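Local coordinates for protein UDP-N-acetylglucosamine 2-epimerase (Listeria monocytogenes, PDB 3OT5) that probably interconverts UDP-N-acetylglucosamine and UDP-N-acetylmannosamine by inverting the configuration at C2 of the sugar, at residues A130-A133 against T134-Q138; E182-L185 against A186-K189; P240-G243 against M244-V248; G279-E282 against R283-L286; E363-D366 against K367-A371. All blocks are in the same frame, centred on the assembly; numbering follows the deposited sequence.

Contact 1 (A130-A133 against T134-Q138); sequences AGLA and TFYQQ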
loop_
_atom_site.group_PDB
_atom_site.type_symbol
_atom_site.label_atom_id
_atom_site.label_comp_id
_atom_site.label_asym_id
_atom_site.label_seq_id
_atom_site.Cartn_x
_atom_site.Cartn_y
_atom_site.Cartn_z
ATOM N N ALA A 130 -9.091 2.148 -17.873
ATOM C CA ALA A 130 -10.401 1.662 -17.486
ATOM C C ALA A 130 -11.272 2.864 -17.136
ATOM O O ALA A 130 -12.485 2.867 -17.378
ATOM C CB ALA A 130 -10.269 0.700 -16.309
ATOM N N GLY A 131 -10.650 3.893 -16.573
ATOM C CA GLY A 131 -11.357 5.100 -16.213
ATOM C C GLY A 131 -11.895 5.771 -17.447
ATOM O O GLY A 131 -13.057 6.181 -17.505
ATOM N N LEU A 132 -11.044 5.865 -18.449
ATOM C CA LEU A 132 -11.417 6.465 -19.701
ATOM C C LEU A 132 -12.541 5.665 -20.378
ATOM O O LEU A 132 -13.481 6.253 -20.934
ATOM C CB LEU A 132 -10.193 6.546 -20.598
ATOM C CG LEU A 132 -10.380 7.224 -21.952
ATOM C CD1 LEU A 132 -10.852 8.669 -21.801
ATOM C CD2 LEU A 132 -9.073 7.155 -22.687
ATOM N N ALA A 133 -12.456 4.336 -20.345
ATOM C CA ALA A 133 -13.532 3.524 -20.956
ATOM C C ALA A 133 -14.828 3.763 -20.170
ATOM O O ALA A 133 -15.901 3.765 -20.733
ATOM C CB ALA A 133 -13.172 2.041 -20.984
ATOM N N THR A 134 -14.699 3.975 -18.863
ATOM C CA THR A 134 -15.829 4.254 -17.983
ATOM C C THR A 134 -16.493 5.581 -18.417
ATOM O O THR A 134 -17.730 5.680 -18.523
ATOM C CB THR A 134 -15.367 4.282 -16.493
ATOM O OG1 THR A 134 -14.913 2.972 -16.118
ATOM C CG2 THR A 134 -16.476 4.703 -15.558
ATOM N N PHE A 135 -15.669 6.583 -18.711
ATOM C CA PHE A 135 -16.181 7.866 -19.169
ATOM C C PHE A 135 -16.833 7.714 -20.540
ATOM O O PHE A 135 -17.924 8.250 -20.791
ATOM C CB PHE A 135 -15.080 8.906 -19.254
ATOM C CG PHE A 135 -15.494 10.139 -19.997
ATOM C CD1 PHE A 135 -16.388 11.024 -19.438
ATOM C CD2 PHE A 135 -14.987 10.411 -21.250
ATOM C CE1 PHE A 135 -16.783 12.143 -20.125
ATOM C CE2 PHE A 135 -15.383 11.537 -21.945
ATOM C CZ PHE A 135 -16.277 12.397 -21.388
ATOM N N TYR A 136 -16.168 7.002 -21.438
ATOM C CA TYR A 136 -16.746 6.800 -22.763
ATOM C C TYR A 136 -18.085 6.124 -22.658
ATOM O O TYR A 136 -18.990 6.437 -23.414
ATOM C CB TYR A 136 -15.816 6.033 -23.713
ATOM C CG TYR A 136 -14.580 6.793 -24.128
ATOM C CD1 TYR A 136 -14.609 8.185 -24.259
ATOM C CD2 TYR A 136 -13.437 6.124 -24.569
ATOM C CE1 TYR A 136 -13.505 8.890 -24.687
ATOM C CE2 TYR A 136 -12.315 6.836 -25.027
ATOM C CZ TYR A 136 -12.366 8.215 -25.082
ATOM O OH TYR A 136 -11.299 8.945 -25.540
ATOM N N GLN A 137 -18.233 5.239 -21.675
ATOM C CA GLN A 137 -19.499 4.527 -21.457
ATOM C C GLN A 137 -20.470 5.306 -20.592
ATOM O O GLN A 137 -21.535 4.805 -20.240
ATOM C CB GLN A 137 -19.229 3.168 -20.816
ATOM C CG GLN A 137 -18.518 2.255 -21.738
ATOM C CD GLN A 137 -19.341 1.941 -22.933
ATOM O OE1 GLN A 137 -20.562 1.803 -22.837
ATOM N NE2 GLN A 137 -18.689 1.798 -24.080
ATOM N N GLN A 138 -20.107 6.537 -20.271
ATOM C CA GLN A 138 -20.913 7.410 -19.436
ATOM C C GLN A 138 -21.397 6.765 -18.131
ATOM O O GLN A 138 -22.571 6.886 -17.763
ATOM C CB GLN A 138 -22.060 8.000 -20.236
ATOM C CG GLN A 138 -21.561 8.860 -21.380
ATOM C CD GLN A 138 -22.670 9.580 -22.100
ATOM O OE1 GLN A 138 -23.809 9.105 -22.162
ATOM N NE2 GLN A 138 -22.345 10.742 -22.656
#
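Leu132 and Tyr136 meet one turn apart on helix 125-136, close to the Schellman motif that ends this helix of a beta-alpha-beta unit between strands 117-121 and 140-144. The tyrosine can be followed outward. Its CB sits 3.6 Å from Leu132 O, and CG approaches the same oxygen at 3.4 Å, so the carbonyl lies over a ring face near the root. Farther out the partner becomes the leucine side chain: CE2 meets Leu132 CG at 3.7 Å, CZ meets Leu132 CD1 at 3.6 Å, and the hydroxyl lies beside both methyls. Leu132 CG stands anti to the backbone N (chi1 -177°), which sends the branch out from the helix on the side of Tyr136, with CD1 over the ring as a CH-pi contact, displaced toward the rim. A branched aliphatic chain suits this place, offering methyl hydrogens to a pi face; it also touches Met103 of helix 95-113.

The final turn is closed by Gln138, whose positive phi makes it the C-prime residue; its N binds Phe135 O, while Lys139 N returns to Thr134 O. On the buried side Thr134 packs on Val118 and Ile110, where a hydroxyl needs an internal acceptor. Ala130 O supplies it, taking Thr134 N at 2.9 Å and Thr134 OG1 at 2.7 Å from opposite faces of its carbonyl plane.

Contact 2 (E182-L185 against A186-K189); sequences ENLL and AEGK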
loop_
_atom_site.group_PDB
_atom_site.type_symbol
_atom_site.label_atom_id
_atom_site.label_comp_id
_atom_site.label_asym_id
_atom_site.label_seq_id
_atom_site.Cartn_x
_atom_site.Cartn_y
_atom_site.Cartn_z
ATOM N N GLU A 182 -6.686 18.071 -0.491
ATOM C CA GLU A 182 -6.274 19.436 -0.806
ATOM C C GLU A 182 -5.714 19.534 -2.229
ATOM O O GLU A 182 -5.974 20.501 -2.929
ATOM C CB GLU A 182 -5.258 19.928 0.217
ATOM C CG GLU A 182 -5.867 20.126 1.594
ATOM C CD GLU A 182 -4.842 20.396 2.666
ATOM O OE1 GLU A 182 -5.240 20.907 3.733
ATOM O OE2 GLU A 182 -3.644 20.099 2.448
ATOM N N ASN A 183 -4.923 18.549 -2.640
ATOM C CA ASN A 183 -4.389 18.531 -4.001
ATOM C C ASN A 183 -5.525 18.599 -4.992
ATOM O O ASN A 183 -5.474 19.349 -5.964
ATOM C CB ASN A 183 -3.579 17.258 -4.258
ATOM C CG ASN A 183 -2.287 17.221 -3.456
ATOM O OD1 ASN A 183 -1.829 18.240 -2.961
ATOM N ND2 ASN A 183 -1.694 16.055 -3.349
ATOM N N LEU A 184 -6.565 17.813 -4.736
ATOM C CA LEU A 184 -7.713 17.781 -5.619
ATOM C C LEU A 184 -8.442 19.116 -5.582
ATOM O O LEU A 184 -8.882 19.608 -6.618
ATOM C CB LEU A 184 -8.628 16.605 -5.278
ATOM C CG LEU A 184 -8.025 15.242 -5.643
ATOM C CD1 LEU A 184 -8.756 14.101 -4.949
ATOM C CD2 LEU A 184 -7.998 15.061 -7.183
ATOM N N LEU A 185 -8.549 19.712 -4.398
ATOM C CA LEU A 185 -9.207 21.010 -4.269
ATOM C C LEU A 185 -8.448 22.097 -5.030
ATOM O O LEU A 185 -9.071 22.955 -5.654
ATOM C CB LEU A 185 -9.364 21.413 -2.805
ATOM C CG LEU A 185 -10.345 20.567 -1.996
ATOM C CD1 LEU A 185 -10.336 21.005 -0.532
ATOM C CD2 LEU A 185 -11.746 20.655 -2.585
ATOM N N ALA A 186 -7.117 22.058 -4.976
ATOM C CA ALA A 186 -6.283 23.052 -5.668
ATOM C C ALA A 186 -6.479 22.981 -7.188
ATOM O O ALA A 186 -6.273 23.970 -7.892
ATOM C CB ALA A 186 -4.812 22.880 -5.300
ATOM N N GLU A 187 -6.876 21.812 -7.687
ATOM C CA GLU A 187 -7.154 21.637 -9.116
ATOM C C GLU A 187 -8.615 21.992 -9.441
ATOM O O GLU A 187 -9.086 21.764 -10.552
ATOM C CB GLU A 187 -6.845 20.209 -9.552
ATOM C CG GLU A 187 -5.366 19.856 -9.462
ATOM C CD GLU A 187 -5.088 18.392 -9.699
ATOM O OE1 GLU A 187 -6.033 17.571 -9.619
ATOM O OE2 GLU A 187 -3.909 18.050 -9.940
ATOM N N GLY A 188 -9.332 22.534 -8.463
ATOM C CA GLY A 188 -10.710 22.945 -8.665
ATOM C C GLY A 188 -11.772 21.864 -8.609
ATOM O O GLY A 188 -12.864 22.073 -9.119
ATOM N N LYS A 189 -11.476 20.705 -8.015
ATOM C CA LYS A 189 -12.495 19.651 -7.898
ATOM C C LYS A 189 -13.570 20.060 -6.894
ATOM O O LYS A 189 -13.309 20.811 -5.952
ATOM C CB LYS A 189 -11.913 18.285 -7.496
ATOM C CG LYS A 189 -11.332 17.442 -8.620
ATOM C CD LYS A 189 -10.115 18.030 -9.276
ATOM C CE LYS A 189 -9.592 17.073 -10.347
ATOM N NZ LYS A 189 -8.396 17.596 -11.037
#
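Lys189 turns sharply at its second torsion (chi2 65°), which lays its CD against the helix end, 3.3 Å from Leu184 O, and brings CE beside Leu184 CD2. Beyond that bend the lysine is extended, and Glu187 runs out straight from CG (chi2 172°), so the two charged ends meet near the same leucine. Within 186-189, Lys189 NZ binds Glu187 OE1 at 2.8 Å in a salt bridge, reaching the oxygen from above the carboxylate plane. A long, flexible chain suits a residue that passes over a carbonyl at the helix end, skirts a leucine methyl and still delivers its charge.

Underneath is a Schellman motif. Gly188, with positive phi, is its C-prime residue: Gly188 N binds Leu185 O at 2.9 Å, and Lys189 N binds Leu184 O at 3.1 Å. The same Leu184 oxygen also takes a weak bond from Glu187 N. Glycine is apt here because it adopts a positive phi without side-chain strain.

The carboxylate has a second cation: Glu187 OE2 forms a salt bridge with Arg149. Leu184, Leu185 and Lys189 all rest on Ile194 of strand 194-196, and Leu184 and Lys189 also reach His173 of strand 172-175, joining the end of helix 178-186 to the sheet's edge.

Contact 3 (P240-G243 against M244-V248); sequences PMQG and MFEAV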
loop_
_atom_site.group_PDB
_atom_site.type_symbol
_atom_site.label_atom_id
_atom_site.label_comp_id
_atom_site.label_asym_id
_atom_site.label_seq_id
_atom_site.Cartn_x
_atom_site.Cartn_y
_atom_site.Cartn_z
ATOM N N PRO A 240 25.331 3.180 -0.412
ATOM C CA PRO A 240 24.909 3.287 0.988
ATOM C C PRO A 240 24.530 1.954 1.616
ATOM O O PRO A 240 24.503 1.839 2.839
ATOM C CB PRO A 240 23.662 4.190 0.917
ATOM C CG PRO A 240 23.774 4.910 -0.380
ATOM C CD PRO A 240 24.429 3.930 -1.304
ATOM N N MET A 241 24.270 0.954 0.785
ATOM C CA MET A 241 23.841 -0.339 1.273
ATOM C C MET A 241 24.832 -0.912 2.281
ATOM O O MET A 241 24.433 -1.422 3.323
ATOM C CB MET A 241 23.649 -1.311 0.109
ATOM C CG MET A 241 22.663 -2.416 0.418
ATOM S SD MET A 241 20.993 -1.745 0.701
ATOM C CE MET A 241 20.032 -3.226 1.007
ATOM N N GLN A 242 26.121 -0.813 1.977
ATOM C CA GLN A 242 27.148 -1.341 2.867
ATOM C C GLN A 242 27.067 -0.729 4.264
ATOM O O GLN A 242 27.066 -1.450 5.254
ATOM C CB GLN A 242 28.543 -1.138 2.274
ATOM C CG GLN A 242 29.668 -1.612 3.180
ATOM C CD GLN A 242 31.011 -1.584 2.497
ATOM O OE1 GLN A 242 31.091 -1.634 1.272
ATOM N NE2 GLN A 242 32.081 -1.527 3.286
ATOM N N GLY A 243 26.991 0.595 4.340
ATOM C CA GLY A 243 26.897 1.270 5.629
ATOM C C GLY A 243 25.662 0.822 6.393
ATOM O O GLY A 243 25.702 0.643 7.614
ATOM N N MET A 244 24.561 0.628 5.672
ATOM C CA MET A 244 23.314 0.207 6.304
ATOM C C MET A 244 23.387 -1.217 6.884
ATOM O O MET A 244 22.922 -1.433 8.002
ATOM C CB MET A 244 22.126 0.378 5.346
ATOM C CG MET A 244 21.940 1.833 4.914
ATOM S SD MET A 244 20.451 2.195 3.989
ATOM C CE MET A 244 20.559 1.021 2.640
ATOM N N PHE A 245 23.971 -2.173 6.154
ATOM C CA PHE A 245 24.090 -3.541 6.688
ATOM C C PHE A 245 25.013 -3.540 7.902
ATOM O O PHE A 245 24.725 -4.184 8.919
ATOM C CB PHE A 245 24.612 -4.563 5.671
ATOM C CG PHE A 245 23.728 -4.759 4.468
ATOM C CD1 PHE A 245 22.364 -4.929 4.607
ATOM C CD2 PHE A 245 24.286 -4.916 3.208
ATOM C CE1 PHE A 245 21.545 -5.144 3.485
ATOM C CE2 PHE A 245 23.487 -5.144 2.091
ATOM C CZ PHE A 245 22.111 -5.258 2.233
ATOM N N GLU A 246 26.125 -2.821 7.794
ATOM C CA GLU A 246 27.070 -2.725 8.898
ATOM C C GLU A 246 26.364 -2.155 10.120
ATOM O O GLU A 246 26.636 -2.567 11.236
ATOM C CB GLU A 246 28.282 -1.873 8.514
ATOM C CG GLU A 246 29.181 -2.518 7.463
ATOM C CD GLU A 246 30.360 -1.645 7.050
ATOM O OE1 GLU A 246 31.371 -2.194 6.555
ATOM O OE2 GLU A 246 30.293 -0.415 7.231
ATOM N N ALA A 247 25.435 -1.228 9.896
ATOM C CA ALA A 247 24.688 -0.612 10.988
ATOM C C ALA A 247 23.842 -1.634 11.746
ATOM O O ALA A 247 23.929 -1.718 12.967
ATOM C CB ALA A 247 23.797 0.502 10.460
ATOM N N VAL A 248 23.026 -2.395 11.013
ATOM C CA VAL A 248 22.155 -3.398 11.618
ATOM C C VAL A 248 22.961 -4.550 12.238
ATOM O O VAL A 248 22.581 -5.094 13.270
ATOM C CB VAL A 248 21.060 -3.890 10.628
ATOM C CG1 VAL A 248 20.091 -2.754 10.317
ATOM C CG2 VAL A 248 21.669 -4.434 9.342
#
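Met241 lies against both Met244 and Phe245, three and four residues farther along helix 240-254. Its first torsion (chi1 -154°) points CG away from its own amide nitrogen, though some way from a fully staggered position, and the chain then bends at chi2 (64°), turning the thioether outward beside the Phe245 ring. The sulfur sits obliquely to the phenyl ring, 4.6 Å from Met241 SD to the centroid of Phe245, a Met-aromatic contact. Over a ring face nearer the backbone lies Met241 O, the acceptor of Phe245 N.

Met244 takes a different shape: extended through chi2, it folds only at its last torsion (chi3 -55°), and this curls its methyl back so that Met244 CE meets Met241 SD at 3.4 Å. An unbranched, polarisable methionine suits position 241, where it bends to follow an aromatic ring; the flexible end of Met244 lets its methyl fold onto the sulfur.

On the more exposed side, Gln242 and Glu246 are both extended beyond CG. Gln242 NE2 reaches Glu246 OE1 at 3.4 Å in a weak hydrogen bond, with the amide and carboxylate planes nearly perpendicular; the glutamate's other oxygen, OE2, forms a salt bridge with Lys348.

The helix touches helices 268-278 and 348-360 and lies on strand 258-263. Phe245 packs on Leu278 and meets the Tyr262 ring edge-to-face, while Met244 and Ala247 pack on Leu351.

Contact 4 (G279-E282 against R283-L286); sequences GGHE and RIHL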
loop_
_atom_site.group_PDB
_atom_site.type_symbol
_atom_site.label_atom_id
_atom_site.label_comp_id
_atom_site.label_asym_id
_atom_site.label_seq_id
_atom_site.Cartn_x
_atom_site.Cartn_y
_atom_site.Cartn_z
ATOM N N GLY A 279 26.053 -12.308 7.140
ATOM C CA GLY A 279 26.083 -13.762 7.151
ATOM C C GLY A 279 26.745 -14.339 8.380
ATOM O O GLY A 279 27.481 -13.660 9.086
ATOM N N GLY A 280 26.442 -15.596 8.650
ATOM C CA GLY A 280 27.024 -16.313 9.772
ATOM C C GLY A 280 26.705 -15.816 11.167
ATOM O O GLY A 280 27.539 -15.936 12.060
ATOM N N HIS A 281 25.525 -15.238 11.375
ATOM C CA HIS A 281 25.158 -14.797 12.721
ATOM C C HIS A 281 23.832 -15.459 13.063
ATOM O O HIS A 281 22.852 -15.344 12.320
ATOM C CB HIS A 281 25.062 -13.282 12.846
ATOM C CG HIS A 281 25.077 -12.802 14.267
ATOM N ND1 HIS A 281 23.955 -12.790 15.070
ATOM C CD2 HIS A 281 26.090 -12.331 15.033
ATOM C CE1 HIS A 281 24.277 -12.333 16.267
ATOM N NE2 HIS A 281 25.567 -12.050 16.270
ATOM N N GLU A 282 23.816 -16.166 14.189
ATOM C CA GLU A 282 22.625 -16.884 14.636
ATOM C C GLU A 282 21.369 -16.020 14.813
ATOM O O GLU A 282 20.261 -16.532 14.715
ATOM C CB GLU A 282 22.906 -17.675 15.928
ATOM C CG GLU A 282 23.412 -16.865 17.140
ATOM C CD GLU A 282 24.893 -16.433 17.063
ATOM O OE1 GLU A 282 25.358 -15.769 18.020
ATOM O OE2 GLU A 282 25.592 -16.757 16.073
ATOM N N ARG A 283 21.539 -14.725 15.066
ATOM C CA ARG A 283 20.398 -13.829 15.264
ATOM C C ARG A 283 20.071 -12.954 14.045
ATOM O O ARG A 283 19.251 -12.040 14.131
ATOM C CB ARG A 283 20.586 -12.993 16.540
ATOM C CG ARG A 283 20.559 -13.868 17.786
ATOM C CD ARG A 283 20.722 -13.117 19.100
ATOM N NE ARG A 283 22.010 -12.430 19.201
ATOM C CZ ARG A 283 22.211 -11.125 19.028
ATOM N NH1 ARG A 283 21.204 -10.297 18.775
ATOM N NH2 ARG A 283 23.439 -10.642 19.146
ATOM N N ILE A 284 20.704 -13.249 12.911
ATOM C CA ILE A 284 20.430 -12.522 11.687
ATOM C C ILE A 284 19.963 -13.547 10.657
ATOM O O ILE A 284 20.657 -14.527 10.381
ATOM C CB ILE A 284 21.644 -11.757 11.163
ATOM C CG1 ILE A 284 22.221 -10.847 12.256
ATOM C CG2 ILE A 284 21.236 -10.938 9.961
ATOM C CD1 ILE A 284 23.403 -9.988 11.782
ATOM N N HIS A 285 18.772 -13.332 10.111
ATOM C CA HIS A 285 18.209 -14.255 9.138
ATOM C C HIS A 285 18.150 -13.608 7.772
ATOM O O HIS A 285 17.457 -12.609 7.578
ATOM C CB HIS A 285 16.826 -14.691 9.606
ATOM C CG HIS A 285 16.812 -15.171 11.025
ATOM N ND1 HIS A 285 17.117 -16.469 11.377
ATOM C CD2 HIS A 285 16.570 -14.514 12.184
ATOM C CE1 HIS A 285 17.046 -16.595 12.691
ATOM N NE2 HIS A 285 16.717 -15.423 13.204
ATOM N N LEU A 286 18.929 -14.157 6.844
ATOM C CA LEU A 286 18.987 -13.678 5.482
ATOM C C LEU A 286 18.140 -14.607 4.660
ATOM O O LEU A 286 18.563 -15.700 4.289
ATOM C CB LEU A 286 20.417 -13.689 4.961
ATOM C CG LEU A 286 21.407 -12.837 5.749
ATOM C CD1 LEU A 286 22.784 -12.917 5.103
ATOM C CD2 LEU A 286 20.921 -11.399 5.836
HETATM O O HOH W 1 23.253 -14.605 9.497
#
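His281 forms the close-packed half of this contact with Arg283 and Ile284, in a type I beta turn from His281 to Ile284 that leads into strand 284-287. Its imidazole uses ND1 to accept Arg283 N at 3.1 Å, the donor lying somewhat out of the ring plane, while Ile284 N closes the turn onto His281 O at 3.1 Å. A first torsion of -164° sets the ring alongside the Arg283 side chain. His281 CE1 lies over a guanidinium face, 3.4 Å from Arg283 NH2, and the two planes stand 82° apart. Ile284 crosses the histidine side chain at about a right angle, its CG1 3.8 Å from His281 CB; a branched aliphatic suits this buried spot against Val252 and Leu278.

The other side is looser. Glu282 is exposed, and Gly279 is touched merely by Leu286 CD1, 3.9 Å from Gly279 N. A water links the loop to the start of the strand, accepting from His281 N and donating to Ile284 O at 2.7 Å.

Arg283 is fixed from beyond the turn by Val252 O and Thr258 O, which bind NH2 and NH1. Since ND1 accepts a backbone proton and a guanidinium lies close by, the imidazole is probably neutral, carrying its proton on NE2.

Contact 5 (E363-D366 against K367-A371); sequences ESHD and KMAQA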
loop_
_atom_site.group_PDB
_atom_site.type_symbol
_atom_site.label_atom_id
_atom_site.label_comp_id
_atom_site.label_asym_id
_atom_site.label_seq_id
_atom_site.Cartn_x
_atom_site.Cartn_y
_atom_site.Cartn_z
ATOM N N GLU A 363 9.502 3.802 26.386
ATOM C CA GLU A 363 8.655 4.998 26.289
ATOM C C GLU A 363 8.637 5.529 24.859
ATOM O O GLU A 363 7.591 5.938 24.369
ATOM C CB GLU A 363 9.157 6.114 27.208
ATOM C CG GLU A 363 9.318 5.725 28.660
ATOM C CD GLU A 363 9.804 6.878 29.512
ATOM O OE1 GLU A 363 9.764 8.035 29.029
ATOM O OE2 GLU A 363 10.216 6.632 30.667
ATOM N N SER A 364 9.803 5.551 24.209
ATOM C CA SER A 364 9.916 6.022 22.820
ATOM C C SER A 364 9.241 5.070 21.855
ATOM O O SER A 364 8.717 5.486 20.817
ATOM C CB SER A 364 11.379 6.161 22.403
ATOM O OG SER A 364 12.036 7.152 23.168
ATOM N N HIS A 365 9.260 3.789 22.208
ATOM C CA HIS A 365 8.679 2.764 21.377
ATOM C C HIS A 365 7.157 2.871 21.387
ATOM O O HIS A 365 6.531 3.001 20.337
ATOM C CB HIS A 365 9.127 1.376 21.850
ATOM C CG HIS A 365 8.823 0.291 20.872
ATOM N ND1 HIS A 365 7.629 -0.397 20.865
ATOM C CD2 HIS A 365 9.549 -0.199 19.841
ATOM C CE1 HIS A 365 7.641 -1.278 19.882
ATOM N NE2 HIS A 365 8.795 -1.179 19.246
ATOM N N ASP A 366 6.566 2.835 22.575
ATOM C CA ASP A 366 5.116 2.933 22.695
ATOM C C ASP A 366 4.597 4.280 22.183
ATOM O O ASP A 366 3.445 4.380 21.751
ATOM C CB ASP A 366 4.667 2.658 24.133
ATOM C CG ASP A 366 4.861 1.202 24.528
ATOM O OD1 ASP A 366 5.186 0.376 23.638
ATOM O OD2 ASP A 366 4.674 0.877 25.718
ATOM N N LYS A 367 5.447 5.307 22.240
ATOM C CA LYS A 367 5.083 6.619 21.729
ATOM C C LYS A 367 4.773 6.464 20.243
ATOM O O LYS A 367 3.759 6.960 19.751
ATOM C CB LYS A 367 6.226 7.605 21.928
ATOM C CG LYS A 367 5.932 9.011 21.438
ATOM C CD LYS A 367 7.079 9.986 21.735
ATOM C CE LYS A 367 7.353 10.116 23.227
ATOM N NZ LYS A 367 8.381 11.151 23.534
ATOM N N MET A 368 5.648 5.769 19.526
ATOM C CA MET A 368 5.424 5.541 18.102
ATOM C C MET A 368 4.378 4.451 17.903
ATOM O O MET A 368 3.518 4.556 17.025
ATOM C CB MET A 368 6.712 5.138 17.406
ATOM C CG MET A 368 7.800 6.192 17.451
ATOM S SD MET A 368 9.239 5.662 16.504
ATOM C CE MET A 368 8.538 5.524 14.865
ATOM N N ALA A 369 4.456 3.413 18.733
ATOM C CA ALA A 369 3.544 2.278 18.663
ATOM C C ALA A 369 2.083 2.678 18.843
ATOM O O ALA A 369 1.192 2.062 18.247
ATOM C CB ALA A 369 3.937 1.230 19.690
ATOM N N GLN A 370 1.827 3.703 19.653
ATOM C CA GLN A 370 0.453 4.145 19.870
ATOM C C GLN A 370 0.061 5.398 19.077
ATOM O O GLN A 370 -1.109 5.767 19.076
ATOM C CB GLN A 370 0.142 4.315 21.366
ATOM C CG GLN A 370 0.176 2.995 22.130
ATOM C CD GLN A 370 -0.356 3.108 23.550
ATOM O OE1 GLN A 370 -1.067 4.060 23.895
ATOM N NE2 GLN A 370 -0.040 2.115 24.374
ATOM N N ALA A 371 1.019 6.034 18.403
ATOM C CA ALA A 371 0.721 7.219 17.589
ATOM C C ALA A 371 -0.309 6.853 16.520
ATOM O O ALA A 371 -0.216 5.787 15.904
ATOM C CB ALA A 371 1.980 7.755 16.939
#
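Ala369 CB touches the preceding turn, lying 3.2 Å from His365 O and 3.6 Å from Asp366 CA. The innermost shell is thus mostly backbone: Ala369 N binds His365 O at 2.7 Å, in the carbonyl plane, and Gln370 N binds Asp366 O at 2.7 Å. A small alanine suits a place turned directly toward the previous turn. The bond from Met368 N to Ser364 O is weak by comparison, at 3.3 Å.

Next come the side chains that lean on these carbonyls. Lys367 CB sits 3.3 Å from Glu363 O, but the chain beyond it leads away, and its ammonium stays well apart from the Glu363 carboxylate. Met368 CG lies 3.6 Å from Ser364 O.

Farther out, His365 is positioned by Tyr303, on whose ring it stacks and whose backbone O accepts from NE2; a flat ring with a polar edge can do both. Asp366 OD2 forms a salt bridge with Lys362, one turn back. Ser364 and Met368 face Leu358 of helix 348-360, and a small serine fits a place between helices. This is a short amphipathic surface helix, 362-370, packed on the edge of the half with the six-stranded sheet, a Rossmann-like domain.

In the fold
The five contacts are divided between the chain's two parallel-sheet, Rossmann-like halves; as in relatives, the active site probably lies in the cleft between them. Contacts 1 and 2 belong to the half with the seven-stranded sheet, their centres about 22 Å apart; both include the Schellman end of a helix. Contacts 3 and 4 serve the six-stranded sheet and are neighbours, about 5 Å between nearest atoms, linked through Leu278 and Tyr262, which residues of both touch. Contact 5 lies about 25 Å from contact 3, centre to centre, and both pack on helix 348-360. Contacts 1 and 4, about 52 Å between centres, lie on opposite sides of the chain's centre.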